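Local coordinates for GTPase-activating protein GYP1 (Saccharomyces cerevisiae, PDB 1FKM), which stimulates GTP hydrolysis by the Ypt/Rab GTPases Ypt1 and Ypt7 through its TBC domain, which supplies a catalytic arginine and a catalytic glutamine in trans, at residues 135-139 with 238-243; 231-236 with 352-357. The contacts are given in a common frame with arbitrary orientation. Where two conformers were deposited one is given. Residue numbers count along the deposited sequence, not the author numbering.

Contact 1 (135-139 with 238-243)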
loop_
_atom_site.group_PDB
_atom_site.type_symbol
_atom_site.label_atom_id
_atom_site.label_comp_id
_atom_site.label_asym_id
_atom_site.label_seq_id
_atom_site.Cartn_x
_atom_site.Cartn_y
_atom_site.Cartn_z
ATOM N N ASP A 135 0.904 4.398 -7.313
ATOM C CA ASP A 135 1.808 4.229 -6.184
ATOM C C ASP A 135 1.354 3.043 -5.336
ATOM O O ASP A 135 2.161 2.190 -4.964
ATOM C CB ASP A 135 1.822 5.484 -5.303
ATOM C CG ASP A 135 2.396 6.692 -6.012
ATOM O OD1 ASP A 135 3.573 6.639 -6.427
ATOM O OD2 ASP A 135 1.664 7.693 -6.150
ATOM N N LEU A 136 0.054 2.994 -5.045
ATOM C CA LEU A 136 -0.507 1.939 -4.199
ATOM C C LEU A 136 -0.324 0.515 -4.681
ATOM O O LEU A 136 -0.286 -0.410 -3.875
ATOM C CB LEU A 136 -2.001 2.181 -3.959
ATOM C CG LEU A 136 -2.354 3.416 -3.132
ATOM C CD1 LEU A 136 -3.863 3.470 -2.925
ATOM C CD2 LEU A 136 -1.637 3.362 -1.795
ATOM N N VAL A 137 -0.224 0.329 -5.990
ATOM C CA VAL A 137 -0.056 -1.010 -6.533
ATOM C C VAL A 137 1.357 -1.566 -6.315
ATOM O O VAL A 137 1.532 -2.782 -6.205
ATOM C CB VAL A 137 -0.371 -1.037 -8.064
ATOM C CG1 VAL A 137 0.713 -0.294 -8.842
ATOM C CG2 VAL A 137 -0.490 -2.481 -8.554
ATOM N N THR A 138 2.353 -0.684 -6.206
ATOM C CA THR A 138 3.742 -1.138 -6.087
ATOM C C THR A 138 4.179 -1.977 -4.882
ATOM O O THR A 138 4.967 -2.919 -5.051
ATOM C CB THR A 138 4.738 0.047 -6.324
ATOM O OG1 THR A 138 4.592 1.046 -5.308
ATOM C CG2 THR A 138 4.448 0.688 -7.676
ATOM N N PRO A 139 3.693 -1.670 -3.662
ATOM C CA PRO A 139 4.118 -2.501 -2.525
ATOM C C PRO A 139 3.663 -3.950 -2.710
ATOM O O PRO A 139 4.366 -4.889 -2.325
ATOM C CB PRO A 139 3.444 -1.831 -1.324
ATOM C CG PRO A 139 3.403 -0.377 -1.746
ATOM C CD PRO A 139 2.957 -0.482 -3.194
ATOM N N ASN A 238 -3.746 10.385 -0.191
ATOM C CA ASN A 238 -3.855 9.823 -1.532
ATOM C C ASN A 238 -2.952 8.614 -1.785
ATOM O O ASN A 238 -3.359 7.667 -2.457
ATOM C CB ASN A 238 -3.569 10.915 -2.572
ATOM C CG ASN A 238 -4.055 10.543 -3.962
ATOM O OD1 ASN A 238 -5.206 10.141 -4.138
ATOM N ND2 ASN A 238 -3.188 10.690 -4.957
ATOM N N CYS A 239 -1.738 8.639 -1.240
ATOM C CA CYS A 239 -0.795 7.537 -1.442
ATOM C C CYS A 239 -0.503 6.761 -0.156
ATOM O O CYS A 239 0.483 6.036 -0.076
ATOM C CB CYS A 239 0.519 8.085 -2.015
ATOM S SG CYS A 239 0.311 9.222 -3.409
ATOM N N LEU A 240 -1.370 6.910 0.842
ATOM C CA LEU A 240 -1.195 6.238 2.125
ATOM C C LEU A 240 0.226 6.390 2.692
ATOM O O LEU A 240 0.858 5.405 3.088
ATOM C CB LEU A 240 -1.555 4.750 2.007
ATOM C CG LEU A 240 -3.013 4.398 1.691
ATOM C CD1 LEU A 240 -3.172 2.886 1.644
ATOM C CD2 LEU A 240 -3.937 4.987 2.751
ATOM N N LEU A 241 0.714 7.628 2.722
ATOM C CA LEU A 241 2.042 7.952 3.256
ATOM C C LEU A 241 3.242 7.368 2.516
ATOM O O LEU A 241 4.388 7.579 2.920
ATOM C CB LEU A 241 2.127 7.554 4.737
ATOM C CG LEU A 241 1.444 8.483 5.746
ATOM C CD1 LEU A 241 1.507 7.882 7.146
ATOM C CD2 LEU A 241 2.131 9.837 5.723
HETATM N N MSE A 242 2.996 6.655 1.424
HETATM C CA MSE A 242 4.096 6.057 0.674
HETATM C C MSE A 242 5.156 7.034 0.191
HETATM O O MSE A 242 6.338 6.699 0.136
HETATM C CB MSE A 242 3.565 5.303 -0.535
HETATM C CG MSE A 242 2.924 3.986 -0.223
HETATM SE SE MSE A 242 2.524 3.148 -1.905
HETATM C CE MSE A 242 4.333 3.001 -2.583
ATOM N N ARG A 243 4.737 8.240 -0.165
ATOM C CA ARG A 243 5.668 9.236 -0.668
ATOM C C ARG A 243 6.452 9.924 0.443
ATOM O O ARG A 243 7.254 10.817 0.175
ATOM C CB ARG A 243 4.908 10.277 -1.492
ATOM C CG ARG A 243 4.063 9.664 -2.600
ATOM C CD ARG A 243 4.921 9.163 -3.745
ATOM N NE ARG A 243 5.383 10.267 -4.580
ATOM C CZ ARG A 243 4.582 11.018 -5.329
ATOM N NH1 ARG A 243 3.277 10.780 -5.351
ATOM N NH2 ARG A 243 5.081 12.011 -6.051
#
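This is a buried helix-to-turn contact deep in the TBC domain, where the early part of helix 133-145 meets the turn that follows helix 230-238. That helix ends in a Schellman motif with Leu240, at positive phi, as its C-prime residue, and a type I' turn from Cys239 to Met242 swings selenomethionine Met242 back onto 135-139. Met242 SE lies 3.2 Å from Asp135 O, and Met242 CE sits 3.6 Å from Pro139 CG and 3.4 Å from Thr138 OG1. Thr138 OG1 donates to Asp135 O (2.7 Å), turning the hydroxyl back into its own helix. Beside Met242, Leu136 CD2 packs on Leu240 CD1 at 3.8 Å. Asp135 OD2 makes a long salt bridge to Arg243 NH1, 3.6 Å apart. Asn238 ND2 donates a hydrogen bond to the backbone O of Gln131, the glutamine finger just ahead of helix 133-145, while Asn238 OD1 accepts one from Gln197. Around this junction, helix 168-186 packs on Leu136, helix 247-261 touches Pro139 and Met242, and helix 324-338 meets Leu240.

Contact 2 (231-236 with 352-357)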
loop_
_atom_site.group_PDB
_atom_site.type_symbol
_atom_site.label_atom_id
_atom_site.label_comp_id
_atom_site.label_asym_id
_atom_site.label_seq_id
_atom_site.Cartn_x
_atom_site.Cartn_y
_atom_site.Cartn_z
ATOM N N GLN A 231 -2.487 21.178 1.816
ATOM C CA GLN A 231 -1.206 21.444 1.163
ATOM C C GLN A 231 -0.113 20.404 1.387
ATOM O O GLN A 231 0.866 20.359 0.642
ATOM C CB GLN A 231 -0.706 22.831 1.558
ATOM C CG GLN A 231 -1.658 23.924 1.119
ATOM C CD GLN A 231 -1.266 25.288 1.634
ATOM O OE1 GLN A 231 -0.964 25.455 2.816
ATOM N NE2 GLN A 231 -1.281 26.278 0.749
ATOM N N PHE A 232 -0.261 19.568 2.408
ATOM C CA PHE A 232 0.733 18.532 2.637
ATOM C C PHE A 232 0.080 17.172 2.866
ATOM O O PHE A 232 0.648 16.137 2.522
ATOM C CB PHE A 232 1.643 18.904 3.825
ATOM C CG PHE A 232 0.935 18.975 5.151
ATOM C CD1 PHE A 232 0.675 17.818 5.881
ATOM C CD2 PHE A 232 0.531 20.203 5.672
ATOM C CE1 PHE A 232 0.026 17.879 7.111
ATOM C CE2 PHE A 232 -0.120 20.277 6.900
ATOM C CZ PHE A 232 -0.374 19.112 7.624
ATOM N N ALA A 233 -1.131 17.181 3.409
ATOM C CA ALA A 233 -1.843 15.949 3.724
ATOM C C ALA A 233 -2.565 15.269 2.566
ATOM O O ALA A 233 -2.896 14.084 2.656
ATOM C CB ALA A 233 -2.828 16.200 4.859
ATOM N N PHE A 234 -2.833 15.991 1.484
ATOM C CA PHE A 234 -3.515 15.323 0.385
ATOM C C PHE A 234 -2.663 14.146 -0.082
ATOM O O PHE A 234 -3.166 13.041 -0.276
ATOM C CB PHE A 234 -3.759 16.250 -0.805
ATOM C CG PHE A 234 -4.423 15.554 -1.959
ATOM C CD1 PHE A 234 -5.787 15.296 -1.935
ATOM C CD2 PHE A 234 -3.670 15.072 -3.026
ATOM C CE1 PHE A 234 -6.395 14.560 -2.953
ATOM C CE2 PHE A 234 -4.269 14.335 -4.050
ATOM C CZ PHE A 234 -5.632 14.080 -4.010
ATOM N N ARG A 235 -1.368 14.382 -0.255
ATOM C CA ARG A 235 -0.476 13.325 -0.711
ATOM C C ARG A 235 -0.380 12.212 0.331
ATOM O O ARG A 235 -0.319 11.033 -0.018
ATOM C CB ARG A 235 0.914 13.894 -1.011
ATOM C CG ARG A 235 1.790 12.966 -1.845
ATOM C CD ARG A 235 3.143 13.598 -2.152
ATOM N NE ARG A 235 3.970 13.747 -0.957
ATOM C CZ ARG A 235 5.171 14.314 -0.945
ATOM N NH1 ARG A 235 5.692 14.793 -2.064
ATOM N NH2 ARG A 235 5.857 14.396 0.187
ATOM N N TRP A 236 -0.367 12.585 1.609
ATOM C CA TRP A 236 -0.298 11.599 2.687
ATOM C C TRP A 236 -1.489 10.648 2.578
ATOM O O TRP A 236 -1.353 9.434 2.711
ATOM C CB TRP A 236 -0.354 12.279 4.057
ATOM C CG TRP A 236 0.872 13.069 4.443
ATOM C CD1 TRP A 236 1.914 13.433 3.641
ATOM C CD2 TRP A 236 1.155 13.601 5.740
ATOM N NE1 TRP A 236 2.835 14.163 4.365
ATOM C CE2 TRP A 236 2.389 14.279 5.656
ATOM C CE3 TRP A 236 0.479 13.569 6.969
ATOM C CZ2 TRP A 236 2.964 14.924 6.756
ATOM C CZ3 TRP A 236 1.050 14.208 8.062
ATOM C CH2 TRP A 236 2.280 14.878 7.947
ATOM N N ILE A 352 5.739 23.643 4.519
ATOM C CA ILE A 352 5.356 22.842 3.356
ATOM C C ILE A 352 6.533 22.019 2.848
ATOM O O ILE A 352 6.394 20.827 2.568
ATOM C CB ILE A 352 4.828 23.727 2.200
ATOM C CG1 ILE A 352 3.654 24.578 2.692
ATOM C CG2 ILE A 352 4.380 22.855 1.031
ATOM C CD1 ILE A 352 2.525 23.780 3.330
ATOM N N THR A 353 7.692 22.658 2.729
ATOM C CA THR A 353 8.892 21.974 2.270
ATOM C C THR A 353 9.205 20.792 3.190
ATOM O O THR A 353 9.480 19.687 2.724
ATOM C CB THR A 353 10.107 22.931 2.260
ATOM O OG1 THR A 353 9.881 23.979 1.311
ATOM C CG2 THR A 353 11.382 22.183 1.890
ATOM N N PHE A 354 9.147 21.035 4.497
ATOM C CA PHE A 354 9.435 20.008 5.499
ATOM C C PHE A 354 8.465 18.824 5.478
ATOM O O PHE A 354 8.890 17.670 5.476
ATOM C CB PHE A 354 9.430 20.626 6.901
ATOM C CG PHE A 354 9.794 19.656 7.995
ATOM C CD1 PHE A 354 11.126 19.415 8.315
ATOM C CD2 PHE A 354 8.806 18.973 8.694
ATOM C CE1 PHE A 354 11.468 18.507 9.320
ATOM C CE2 PHE A 354 9.138 18.062 9.702
ATOM C CZ PHE A 354 10.471 17.831 10.014
ATOM N N LEU A 355 7.166 19.107 5.474
ATOM C CA LEU A 355 6.167 18.047 5.484
ATOM C C LEU A 355 6.044 17.266 4.181
ATOM O O LEU A 355 5.448 16.188 4.161
ATOM C CB LEU A 355 4.807 18.617 5.893
ATOM C CG LEU A 355 4.806 19.132 7.336
ATOM C CD1 LEU A 355 3.481 19.802 7.652
ATOM C CD2 LEU A 355 5.083 17.971 8.294
ATOM N N GLN A 356 6.593 17.805 3.094
ATOM C CA GLN A 356 6.562 17.106 1.813
ATOM C C GLN A 356 7.903 16.405 1.624
ATOM O O GLN A 356 8.130 15.729 0.624
ATOM C CB GLN A 356 6.318 18.081 0.654
ATOM C CG GLN A 356 5.013 18.860 0.759
ATOM C CD GLN A 356 4.770 19.758 -0.443
ATOM O OE1 GLN A 356 5.695 20.382 -0.960
ATOM N NE2 GLN A 356 3.521 19.836 -0.883
ATOM N N ASN A 357 8.794 16.575 2.598
ATOM C CA ASN A 357 10.114 15.953 2.556
ATOM C C ASN A 357 10.592 15.634 3.975
ATOM O O ASN A 357 11.677 16.050 4.379
ATOM C CB ASN A 357 11.112 16.889 1.872
ATOM C CG ASN A 357 10.722 17.213 0.444
ATOM O OD1 ASN A 357 10.727 16.341 -0.424
ATOM N ND2 ASN A 357 10.373 18.472 0.196
#
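Leu355, Phe232 and Gln356 bury the most surface where helix 230-238 meets the C-terminal end of helix 348-355. Leu355, the last residue of its helix, points at the other segment and lays CD1 over one face of the Phe232 ring, 3.5 Å from the centroid and 9° off the normal, a clean CH-pi contact. Leu355 CD2, the other methyl, rests 4.0 Å from Trp236 CZ2, so the leucine reaches two aromatic rings one helical turn apart. Both Leu355 and Trp236 also touch Leu336 of helix 324-338, so the contact joins helix 230-238 to the C-terminal helices. Phe232 and Gln356 mark the closest backbone approach, with their CA atoms 6.1 Å apart. The side chain of Gln356 reaches across to the Gln231 end of helix 230-238, where Gln356 NE2 gives a weak hydrogen bond to Gln231 O (3.1 Å); next to it, Ile352 CD1 covers Gln231 CB at 3.8 Å.

The backbone leaving helix 348-355 offers carbonyls in return. Arg235 NH2 donates a short, nearly straight hydrogen bond to Gln356 O (2.7 Å, 164°), while Trp236 NE1 makes a weak one to Leu355 O at 3.3 Å. Arg235 NE also makes a salt bridge to Glu244. Arg235, and more weakly Trp236, thus donate to carbonyls at and just beyond the helix end, where no following helical turn supplies amides, beside an apolar leucine-aromatic patch.

Contacts 1 and 2 lie 14 Å apart, centre to centre, and share helix 230-238: contact 2 uses its body, contact 1 its last residue and the turn beyond. The chain order is 135-139, 231-236, 238-243, 352-357, so the two pairings cross. They also touch, with Leu241 N 2.7 Å from Trp236 O in the helix-ending Schellman motif and Arg243 CB 3.6 Å from Arg235 NE. The centre of contact 1 is about 5 Å, and that of contact 2 about 18 Å, from the centre of the chain. Helix 230-238 and its turn thus connect the surroundings of Gln131, with Arg96 about 9 Å from Arg243 between side chains, to the C-terminal helices of this all-helical domain.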